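Local atomic coordinates of probable hydrogenase nickel incorporation protein hypB (Methanocaldococcus jannaschii, PDB entry 2HF9), a protein that binds GTP and probably hydrolyses it slowly, an activity thought to be needed for inserting nickel into [NiFe] hydrogenases as they mature. Residues S49-L54 with I144-T149; I169-I174 with A198-L203. One frame throughout, in Å; residues are numbered along the deposited sequence.

Interaction 1 (S49-L54 with I144-T149); sequences SGKTLL and IVVIST. With MG (magnesium ion), chain C; GSP (5'-guanosine-diphosphate-monothiophosphate), chain E.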
ATOM      1  N   SER A  49      -5.398   3.449  -4.492  1.00  9.27           N
ATOM      2  CA  SER A  49      -4.932   4.375  -5.532  1.00  9.19           C
ATOM      3  C   SER A  49      -6.009   4.709  -6.570  1.00  8.82           C
ATOM      4  O   SER A  49      -5.992   5.793  -7.158  1.00  8.48           O
ATOM      5  CB  SER A  49      -3.700   3.811  -6.241  1.00  9.21           C
ATOM      6  OG  SER A  49      -2.599   3.720  -5.355  1.00 11.35           O
ATOM      7  N   GLY A  50      -6.928   3.769  -6.795  1.00  8.53           N
ATOM      8  CA  GLY A  50      -8.025   3.970  -7.744  1.00  8.21           C
ATOM      9  C   GLY A  50      -8.152   2.909  -8.827  1.00  7.88           C
ATOM     10  O   GLY A  50      -8.799   3.151  -9.844  1.00  8.09           O
ATOM     11  N   LYS A  51      -7.562   1.732  -8.597  1.00  7.75           N
ATOM     12  CA  LYS A  51      -7.560   0.638  -9.582  1.00  7.58           C
ATOM     13  C   LYS A  51      -8.974   0.220  -9.981  1.00  7.00           C
ATOM     14  O   LYS A  51      -9.286   0.104 -11.167  1.00  6.38           O
ATOM     15  CB  LYS A  51      -6.801  -0.590  -9.050  1.00  7.51           C
ATOM     16  CG  LYS A  51      -5.337  -0.354  -8.680  1.00  8.70           C
ATOM     17  CD  LYS A  51      -4.629  -1.660  -8.255  1.00  8.89           C
ATOM     18  CE  LYS A  51      -5.070  -2.163  -6.873  1.00 10.90           C
ATOM     19  NZ  LYS A  51      -4.907  -1.133  -5.810  1.00 13.16           N
ATOM     20  N   THR A  52      -9.826  -0.013  -8.988  1.00  6.97           N
ATOM     21  CA  THR A  52     -11.187  -0.483  -9.259  1.00  6.84           C
ATOM     22  C   THR A  52     -12.008   0.578  -9.977  1.00  7.05           C
ATOM     23  O   THR A  52     -12.663   0.279 -10.973  1.00  7.38           O
ATOM     24  CB  THR A  52     -11.904  -0.961  -7.992  1.00  6.67           C
ATOM     25  OG1 THR A  52     -11.140  -2.015  -7.395  1.00  5.59           O
ATOM     26  CG2 THR A  52     -13.295  -1.497  -8.332  1.00  6.99           C
ATOM     27  N   LEU A  53     -11.951   1.816  -9.489  1.00  7.50           N
ATOM     28  CA  LEU A  53     -12.664   2.912 -10.140  1.00  7.71           C
ATOM     29  C   LEU A  53     -12.213   3.099 -11.592  1.00  7.51           C
ATOM     30  O   LEU A  53     -13.038   3.345 -12.469  1.00  7.48           O
ATOM     31  CB  LEU A  53     -12.528   4.213  -9.348  1.00  7.82           C
ATOM     32  CG  LEU A  53     -13.460   5.370  -9.741  1.00  7.84           C
ATOM     33  CD1 LEU A  53     -14.931   4.949  -9.808  1.00  8.78           C
ATOM     34  CD2 LEU A  53     -13.279   6.536  -8.777  1.00  8.27           C
ATOM     35  N   LEU A  54     -10.911   2.968 -11.842  1.00  7.64           N
ATOM     36  CA  LEU A  54     -10.373   3.027 -13.201  1.00  7.74           C
ATOM     37  C   LEU A  54     -10.923   1.896 -14.066  1.00  7.89           C
ATOM     38  O   LEU A  54     -11.361   2.128 -15.197  1.00  7.82           O
ATOM     39  CB  LEU A  54      -8.838   2.990 -13.191  1.00  7.77           C
ATOM     40  CG  LEU A  54      -8.127   3.002 -14.553  1.00  8.18           C
ATOM     41  CD1 LEU A  54      -8.499   4.239 -15.382  1.00  7.99           C
ATOM     42  CD2 LEU A  54      -6.615   2.900 -14.381  1.00  7.22           C
ATOM     43  N   ILE A 144       0.050  -1.875 -15.762  1.00  9.85           N
ATOM     44  CA  ILE A 144      -0.350  -0.513 -15.421  1.00  9.46           C
ATOM     45  C   ILE A 144      -0.146  -0.319 -13.922  1.00  9.30           C
ATOM     46  O   ILE A 144      -0.656  -1.105 -13.121  1.00  9.47           O
ATOM     47  CB  ILE A 144      -1.833  -0.234 -15.810  1.00  9.37           C
ATOM     48  CG1 ILE A 144      -2.041  -0.436 -17.318  1.00  9.46           C
ATOM     49  CG2 ILE A 144      -2.266   1.176 -15.356  1.00  8.65           C
ATOM     50  CD1 ILE A 144      -3.485  -0.397 -17.781  1.00  9.65           C
ATOM     51  N   VAL A 145       0.628   0.697 -13.550  1.00  8.77           N
ATOM     52  CA  VAL A 145       0.797   1.037 -12.140  1.00  8.54           C
ATOM     53  C   VAL A 145       0.021   2.312 -11.836  1.00  8.43           C
ATOM     54  O   VAL A 145       0.262   3.363 -12.438  1.00  8.02           O
ATOM     55  CB  VAL A 145       2.290   1.165 -11.713  1.00  8.54           C
ATOM     56  CG1 VAL A 145       2.406   1.625 -10.257  1.00  8.76           C
ATOM     57  CG2 VAL A 145       3.010  -0.156 -11.890  1.00  9.06           C
ATOM     58  N   VAL A 146      -0.930   2.192 -10.914  1.00  8.33           N
ATOM     59  CA  VAL A 146      -1.733   3.319 -10.477  1.00  8.59           C
ATOM     60  C   VAL A 146      -1.263   3.764  -9.097  1.00  8.82           C
ATOM     61  O   VAL A 146      -1.331   3.008  -8.131  1.00  8.58           O
ATOM     62  CB  VAL A 146      -3.244   2.959 -10.409  1.00  8.74           C
ATOM     63  CG1 VAL A 146      -4.085   4.207 -10.099  1.00  8.33           C
ATOM     64  CG2 VAL A 146      -3.702   2.303 -11.708  1.00  8.68           C
ATOM     65  N   ILE A 147      -0.761   4.987  -9.018  1.00  9.06           N
ATOM     66  CA  ILE A 147      -0.536   5.621  -7.729  1.00  9.58           C
ATOM     67  C   ILE A 147      -1.371   6.887  -7.688  1.00  9.52           C
ATOM     68  O   ILE A 147      -1.952   7.286  -8.699  1.00 10.04           O
ATOM     69  CB  ILE A 147       0.964   5.915  -7.424  1.00  9.78           C
ATOM     70  CG1 ILE A 147       1.611   6.819  -8.499  1.00 10.33           C
ATOM     71  CG2 ILE A 147       1.725   4.606  -7.132  1.00 10.39           C
ATOM     72  CD1 ILE A 147       2.104   6.105  -9.759  1.00 12.36           C
ATOM     73  N   SER A 148      -1.461   7.510  -6.524  1.00  9.30           N
ATOM     74  CA  SER A 148      -2.281   8.701  -6.424  1.00  9.36           C
ATOM     75  C   SER A 148      -1.613   9.791  -5.606  1.00  9.47           C
ATOM     76  O   SER A 148      -0.745   9.515  -4.770  1.00  9.21           O
ATOM     77  CB  SER A 148      -3.672   8.355  -5.885  1.00  9.28           C
ATOM     78  OG  SER A 148      -3.628   8.051  -4.508  1.00  9.64           O
ATOM     79  N   THR A 149      -2.023  11.033  -5.859  1.00  9.53           N
ATOM     80  CA  THR A 149      -1.430  12.200  -5.203  1.00  9.97           C
ATOM     81  C   THR A 149      -1.500  12.110  -3.675  1.00 10.15           C
ATOM     82  O   THR A 149      -0.612  12.602  -2.984  1.00 10.34           O
ATOM     83  CB  THR A 149      -2.091  13.517  -5.676  1.00 10.11           C
ATOM     84  OG1 THR A 149      -3.468  13.534  -5.282  1.00 10.18           O
ATOM     85  CG2 THR A 149      -1.999  13.651  -7.202  1.00  9.35           C
TER
HETATM   86 MG    MG C 301      -9.892  -2.093  -5.754  1.00  9.08          MG
HETATM   87  PG  GSP E 300      -8.003  -1.314  -3.287  1.00 11.07           P
HETATM   88  O3B GSP E 300      -8.259   0.200  -3.768  1.00  9.62           O
HETATM   89  S1G GSP E 300      -6.321  -1.556  -3.001  1.00 14.64           S
HETATM   90  O2G GSP E 300      -8.802  -1.485  -1.982  1.00 11.12           O
HETATM   91  O3G GSP E 300      -8.540  -2.280  -4.357  1.00 11.07           O
HETATM   92  PB  GSP E 300      -8.341   0.674  -5.309  1.00  7.54           P
HETATM   93  O1B GSP E 300      -6.980   1.013  -5.771  1.00  6.95           O
HETATM   94  O2B GSP E 300      -9.024  -0.294  -6.186  1.00  6.70           O
HETATM   95  PA  GSP E 300     -10.665   2.426  -5.367  1.00  8.40           P
HETATM   96  O1A GSP E 300     -11.075   2.358  -6.790  1.00  7.61           O
HETATM   97  O2A GSP E 300     -11.521   1.573  -4.503  1.00  7.27           O
HETATM   98  O3A GSP E 300      -9.103   2.091  -5.172  1.00  7.92           O
HETATM   99  O5' GSP E 300     -10.675   3.964  -4.916  1.00  8.66           O
HETATM  100  C5' GSP E 300     -10.286   4.345  -3.611  1.00  9.19           C
HETATM  101  C4' GSP E 300     -11.003   5.631  -3.213  1.00  9.10           C
HETATM  102  O4' GSP E 300     -10.497   6.734  -3.946  1.00  8.82           O
HETATM  103  C3' GSP E 300     -12.499   5.593  -3.476  1.00  9.46           C
HETATM  104  O3' GSP E 300     -13.102   6.252  -2.386  1.00 10.23           O
HETATM  105  C2' GSP E 300     -12.676   6.402  -4.742  1.00  9.52           C
HETATM  106  O2' GSP E 300     -13.913   7.062  -4.785  1.00 11.22           O
HETATM  107  C1' GSP E 300     -11.543   7.404  -4.632  1.00  8.75           C
HETATM  108  N9  GSP E 300     -10.963   7.890  -5.894  1.00  8.24           N
HETATM  109  C8  GSP E 300     -10.399   7.159  -6.911  1.00  8.37           C
HETATM  110  N7  GSP E 300      -9.944   8.025  -7.844  1.00  8.78           N
HETATM  111  C5  GSP E 300     -10.193   9.289  -7.430  1.00  8.34           C
HETATM  112  C6  GSP E 300      -9.936  10.539  -7.990  1.00  8.74           C
HETATM  113  O6  GSP E 300      -9.372  10.629  -9.079  1.00  7.63           O
HETATM  114  N1  GSP E 300     -10.314  11.679  -7.303  1.00  8.29           N
HETATM  115  C2  GSP E 300     -10.949  11.578  -6.075  1.00  8.22           C
HETATM  116  N2  GSP E 300     -11.316  12.675  -5.422  1.00  8.01           N
HETATM  117  N3  GSP E 300     -11.199  10.335  -5.522  1.00  8.10           N
HETATM  118  C4  GSP E 300     -10.823   9.214  -6.194  1.00  8.28           C
HETATM  119  O   HOH W   1     -11.228  -1.136  -4.542  1.00  8.69           O
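The torsions of S49 and V146 set up this contact: chi1 of -65° holds S49 OG anti to its own carbonyl carbon, 3.1 Å from V146 O, and chi1 of -174° puts V146 CG1 anti to its backbone N, 3.9 Å from S49 CB. Here the P-loop (Walker A motif) of the nucleotide-binding domain turns into helix 51-62 and rests on strand 142-148. The other branch of V146, CG2, meets L54 CD2 one helical turn on. S49 OG hydrogen-bonds to E151, which also takes the hydroxyl of S148, so the two serines share one carboxylate where the loop meets the end of the strand. At G50, a side chain would jam against the preceding carbonyl and press on C8 of the guanine. K51 lays CG beside V146 CB at 4.3 Å, then bends at chi3 and chi4, bringing NZ 3.0 Å from O1B of the nucleotide. That oxygen is gripped by three donors: G50 N, K51 N and K51 NZ. An alanine here would lose both the aliphatic arm against V146 and the ammonium, and would probably leave O1B with the two backbone donors and less positive charge to balance the phosphates. T52 OG1 binds the magnesium ion at 2.1 Å, in a shell completed by nucleotide O2B and O3G, a water, D80 and E125.

Interaction 2 (I169-I174 with A198-L203); sequences IVINKI and AEVVLL. With GSP (5'-guanosine-diphosphate-monothiophosphate), chain E.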
ATOM      1  N   ILE A 169       2.098   4.426 -16.350  1.00  7.94           N
ATOM      2  CA  ILE A 169       2.069   4.931 -14.987  1.00  7.62           C
ATOM      3  C   ILE A 169       0.969   5.990 -14.888  1.00  7.50           C
ATOM      4  O   ILE A 169       0.989   7.008 -15.593  1.00  7.30           O
ATOM      5  CB  ILE A 169       3.444   5.478 -14.547  1.00  7.78           C
ATOM      6  CG1 ILE A 169       4.474   4.340 -14.526  1.00  7.88           C
ATOM      7  CG2 ILE A 169       3.347   6.129 -13.169  1.00  7.26           C
ATOM      8  CD1 ILE A 169       5.933   4.774 -14.544  1.00  8.69           C
ATOM      9  N   VAL A 170      -0.007   5.710 -14.032  1.00  7.03           N
ATOM     10  CA  VAL A 170      -1.138   6.603 -13.806  1.00  6.82           C
ATOM     11  C   VAL A 170      -0.967   7.311 -12.465  1.00  6.91           C
ATOM     12  O   VAL A 170      -0.873   6.669 -11.414  1.00  6.89           O
ATOM     13  CB  VAL A 170      -2.484   5.829 -13.837  1.00  6.64           C
ATOM     14  CG1 VAL A 170      -3.655   6.756 -13.537  1.00  6.64           C
ATOM     15  CG2 VAL A 170      -2.675   5.154 -15.191  1.00  6.53           C
ATOM     16  N   ILE A 171      -0.885   8.636 -12.524  1.00  6.85           N
ATOM     17  CA  ILE A 171      -0.864   9.471 -11.333  1.00  6.79           C
ATOM     18  C   ILE A 171      -2.291   9.975 -11.160  1.00  6.52           C
ATOM     19  O   ILE A 171      -2.725  10.929 -11.826  1.00  6.36           O
ATOM     20  CB  ILE A 171       0.165  10.623 -11.456  1.00  6.80           C
ATOM     21  CG1 ILE A 171       1.573  10.051 -11.682  1.00  7.62           C
ATOM     22  CG2 ILE A 171       0.146  11.507 -10.208  1.00  7.34           C
ATOM     23  CD1 ILE A 171       2.538  10.993 -12.391  1.00  7.48           C
ATOM     24  N   ASN A 172      -3.025   9.286 -10.289  1.00  6.36           N
ATOM     25  CA  ASN A 172      -4.452   9.500 -10.104  1.00  6.35           C
ATOM     26  C   ASN A 172      -4.729  10.505  -8.978  1.00  6.69           C
ATOM     27  O   ASN A 172      -3.811  10.896  -8.244  1.00  6.48           O
ATOM     28  CB  ASN A 172      -5.151   8.150  -9.836  1.00  6.34           C
ATOM     29  CG  ASN A 172      -6.670   8.241  -9.883  1.00  6.54           C
ATOM     30  OD1 ASN A 172      -7.364   7.590  -9.088  1.00  8.32           O
ATOM     31  ND2 ASN A 172      -7.195   9.040 -10.803  1.00  5.12           N
ATOM     32  N   LYS A 173      -5.992  10.916  -8.862  1.00  6.88           N
ATOM     33  CA  LYS A 173      -6.464  11.867  -7.840  1.00  7.42           C
ATOM     34  C   LYS A 173      -5.789  13.235  -7.955  1.00  7.86           C
ATOM     35  O   LYS A 173      -5.497  13.870  -6.941  1.00  8.09           O
ATOM     36  CB  LYS A 173      -6.301  11.301  -6.416  1.00  7.24           C
ATOM     37  CG  LYS A 173      -7.010   9.973  -6.168  1.00  7.33           C
ATOM     38  CD  LYS A 173      -6.879   9.533  -4.713  1.00  7.49           C
ATOM     39  CE  LYS A 173      -7.203   8.058  -4.564  1.00  8.44           C
ATOM     40  NZ  LYS A 173      -6.531   7.485  -3.349  1.00 10.25           N
ATOM     41  N   ILE A 174      -5.558  13.696  -9.183  1.00  8.40           N
ATOM     42  CA  ILE A 174      -4.915  15.002  -9.379  1.00  8.94           C
ATOM     43  C   ILE A 174      -5.769  16.148  -8.831  1.00  9.50           C
ATOM     44  O   ILE A 174      -5.253  17.225  -8.526  1.00  9.31           O
ATOM     45  CB  ILE A 174      -4.482  15.269 -10.856  1.00  9.02           C
ATOM     46  CG1 ILE A 174      -5.692  15.301 -11.806  1.00  8.80           C
ATOM     47  CG2 ILE A 174      -3.395  14.266 -11.281  1.00  8.47           C
ATOM     48  CD1 ILE A 174      -5.367  15.794 -13.224  1.00  9.24           C
ATOM     49  N   ALA A 198       7.873   4.135 -20.409  1.00 13.37           N
ATOM     50  CA  ALA A 198       6.465   4.080 -20.001  1.00 12.79           C
ATOM     51  C   ALA A 198       5.651   5.279 -20.485  1.00 12.37           C
ATOM     52  O   ALA A 198       6.192   6.366 -20.684  1.00 12.07           O
ATOM     53  CB  ALA A 198       6.360   3.964 -18.487  1.00 12.61           C
ATOM     54  N   GLU A 199       4.349   5.071 -20.673  1.00 11.93           N
ATOM     55  CA  GLU A 199       3.420   6.187 -20.826  1.00 11.57           C
ATOM     56  C   GLU A 199       3.095   6.695 -19.429  1.00 10.82           C
ATOM     57  O   GLU A 199       2.938   5.900 -18.502  1.00 10.55           O
ATOM     58  CB  GLU A 199       2.143   5.761 -21.553  1.00 11.84           C
ATOM     59  CG  GLU A 199       2.333   5.447 -23.039  1.00 13.76           C
ATOM     60  CD  GLU A 199       2.946   6.604 -23.814  1.00 16.31           C
ATOM     61  OE1 GLU A 199       2.383   7.721 -23.776  1.00 16.94           O
ATOM     62  OE2 GLU A 199       3.999   6.395 -24.454  1.00 17.64           O
ATOM     63  N   VAL A 200       3.034   8.013 -19.273  1.00  9.91           N
ATOM     64  CA  VAL A 200       2.711   8.616 -17.982  1.00  9.36           C
ATOM     65  C   VAL A 200       1.488   9.517 -18.138  1.00  9.13           C
ATOM     66  O   VAL A 200       1.493  10.449 -18.938  1.00  9.03           O
ATOM     67  CB  VAL A 200       3.915   9.402 -17.384  1.00  9.25           C
ATOM     68  CG1 VAL A 200       3.548   9.995 -16.030  1.00  9.52           C
ATOM     69  CG2 VAL A 200       5.141   8.500 -17.244  1.00  8.89           C
ATOM     70  N   VAL A 201       0.439   9.223 -17.375  1.00  8.66           N
ATOM     71  CA  VAL A 201      -0.828   9.943 -17.483  1.00  8.30           C
ATOM     72  C   VAL A 201      -1.221  10.561 -16.140  1.00  7.97           C
ATOM     73  O   VAL A 201      -1.224   9.887 -15.110  1.00  7.61           O
ATOM     74  CB  VAL A 201      -1.958   9.014 -18.020  1.00  8.55           C
ATOM     75  CG1 VAL A 201      -3.326   9.704 -17.986  1.00  8.36           C
ATOM     76  CG2 VAL A 201      -1.641   8.534 -19.434  1.00  8.61           C
ATOM     77  N   LEU A 202      -1.530  11.856 -16.166  1.00  7.81           N
ATOM     78  CA  LEU A 202      -2.103  12.541 -15.014  1.00  7.59           C
ATOM     79  C   LEU A 202      -3.620  12.400 -15.089  1.00  7.54           C
ATOM     80  O   LEU A 202      -4.241  12.742 -16.102  1.00  7.47           O
ATOM     81  CB  LEU A 202      -1.679  14.017 -14.980  1.00  7.77           C
ATOM     82  CG  LEU A 202      -0.183  14.280 -14.748  1.00  8.40           C
ATOM     83  CD1 LEU A 202       0.164  15.740 -15.040  1.00  8.71           C
ATOM     84  CD2 LEU A 202       0.234  13.904 -13.325  1.00  9.65           C
ATOM     85  N   LEU A 203      -4.207  11.876 -14.021  1.00  7.10           N
ATOM     86  CA  LEU A 203      -5.611  11.481 -14.049  1.00  7.06           C
ATOM     87  C   LEU A 203      -6.394  11.943 -12.831  1.00  6.97           C
ATOM     88  O   LEU A 203      -5.883  11.954 -11.710  1.00  6.85           O
ATOM     89  CB  LEU A 203      -5.724   9.950 -14.181  1.00  6.93           C
ATOM     90  CG  LEU A 203      -7.125   9.314 -14.243  1.00  6.75           C
ATOM     91  CD1 LEU A 203      -7.868   9.714 -15.508  1.00  7.29           C
ATOM     92  CD2 LEU A 203      -7.057   7.799 -14.117  1.00  7.16           C
TER
HETATM   93  PG  GSP E 300      -8.003  -1.314  -3.287  1.00 11.07           P
HETATM   94  O3B GSP E 300      -8.259   0.200  -3.768  1.00  9.62           O
HETATM   95  S1G GSP E 300      -6.321  -1.556  -3.001  1.00 14.64           S
HETATM   96  O2G GSP E 300      -8.802  -1.485  -1.982  1.00 11.12           O
HETATM   97  O3G GSP E 300      -8.540  -2.280  -4.357  1.00 11.07           O
HETATM   98  PB  GSP E 300      -8.341   0.674  -5.309  1.00  7.54           P
HETATM   99  O1B GSP E 300      -6.980   1.013  -5.771  1.00  6.95           O
HETATM  100  O2B GSP E 300      -9.024  -0.294  -6.186  1.00  6.70           O
HETATM  101  PA  GSP E 300     -10.665   2.426  -5.367  1.00  8.40           P
HETATM  102  O1A GSP E 300     -11.075   2.358  -6.790  1.00  7.61           O
HETATM  103  O2A GSP E 300     -11.521   1.573  -4.503  1.00  7.27           O
HETATM  104  O3A GSP E 300      -9.103   2.091  -5.172  1.00  7.92           O
HETATM  105  O5' GSP E 300     -10.675   3.964  -4.916  1.00  8.66           O
HETATM  106  C5' GSP E 300     -10.286   4.345  -3.611  1.00  9.19           C
HETATM  107  C4' GSP E 300     -11.003   5.631  -3.213  1.00  9.10           C
HETATM  108  O4' GSP E 300     -10.497   6.734  -3.946  1.00  8.82           O
HETATM  109  C3' GSP E 300     -12.499   5.593  -3.476  1.00  9.46           C
HETATM  110  O3' GSP E 300     -13.102   6.252  -2.386  1.00 10.23           O
HETATM  111  C2' GSP E 300     -12.676   6.402  -4.742  1.00  9.52           C
HETATM  112  O2' GSP E 300     -13.913   7.062  -4.785  1.00 11.22           O
HETATM  113  C1' GSP E 300     -11.543   7.404  -4.632  1.00  8.75           C
HETATM  114  N9  GSP E 300     -10.963   7.890  -5.894  1.00  8.24           N
HETATM  115  C8  GSP E 300     -10.399   7.159  -6.911  1.00  8.37           C
HETATM  116  N7  GSP E 300      -9.944   8.025  -7.844  1.00  8.78           N
HETATM  117  C5  GSP E 300     -10.193   9.289  -7.430  1.00  8.34           C
HETATM  118  C6  GSP E 300      -9.936  10.539  -7.990  1.00  8.74           C
HETATM  119  O6  GSP E 300      -9.372  10.629  -9.079  1.00  7.63           O
HETATM  120  N1  GSP E 300     -10.314  11.679  -7.303  1.00  8.29           N
HETATM  121  C2  GSP E 300     -10.949  11.578  -6.075  1.00  8.22           C
HETATM  122  N2  GSP E 300     -11.316  12.675  -5.422  1.00  8.01           N
HETATM  123  N3  GSP E 300     -11.199  10.335  -5.522  1.00  8.10           N
HETATM  124  C4  GSP E 300     -10.823   9.214  -6.194  1.00  8.28           C
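I171 and L202 run alongside each other in the same direction, on two neighbouring parallel strands; the axes of 169-172 and 199-202 come within 4.8 Å, 12° from parallel. Take I171 outward. CB meets L202 CD2 at 3.8 Å, and the CG2 branch touches that same methyl. CG1, anti to the carbonyl carbon (chi1 -59°), carries the chain on to CD1, which reaches both L202 CD2 and, 3.9 Å away, V200 CG1. This face, with I169 on it too, is covered by M187 and A191 of helix 184-194. The reverse face holds V170 and V201; there V170 CG1 packs on L203 CD2 at 3.6 Å, and V214 and F211 of helix 211-224 close over V201 and L203. Between the faces runs the parallel bonding pattern: I169 N to E199 O, V201 N to I169 O, I171 N to V201 O, L203 N to I171 O. The bond from I169 N to E199 O is short at 2.7 Å and nearly straight, 172° at the hydrogen. L203 O then takes I174 N at 3.1 Å, so the pairing carries on past the end of strand 168-172 into the NKxD motif of P-loop GTPases. From that turn K173 sets CG 3.5 Å from both C5 and C6 of the guanine, while its NZ bonds to T150 of the second subunit. The main-chain bonds thus set the register and lead into the base-binding turn, while the branches of I171, L202, V170 and L203 pack the two faces.

In the fold
Both contacts reach the same parallel sheet, joined through neighbouring strands 142-148 and 168-172, where I147 O probably accepts a hydrogen bond from N172 N and T149 OG1 probably pairs with K173 O. Interaction 1 is wholly buried and sits nearer the centre of the chain; it seats a loop and a helix start on an inner strand through a few side-chain touches. Interaction 2 lies farther out and is only partly buried, since 199-202 is the outermost strand on its side within the chain, and it combines regular backbone bonds with apolar packing on both faces. The nucleotide spans both: 49-54 mainly holds phosphates and magnesium, with L53 also reaching the guanine, and 169-174 lies chiefly along the base.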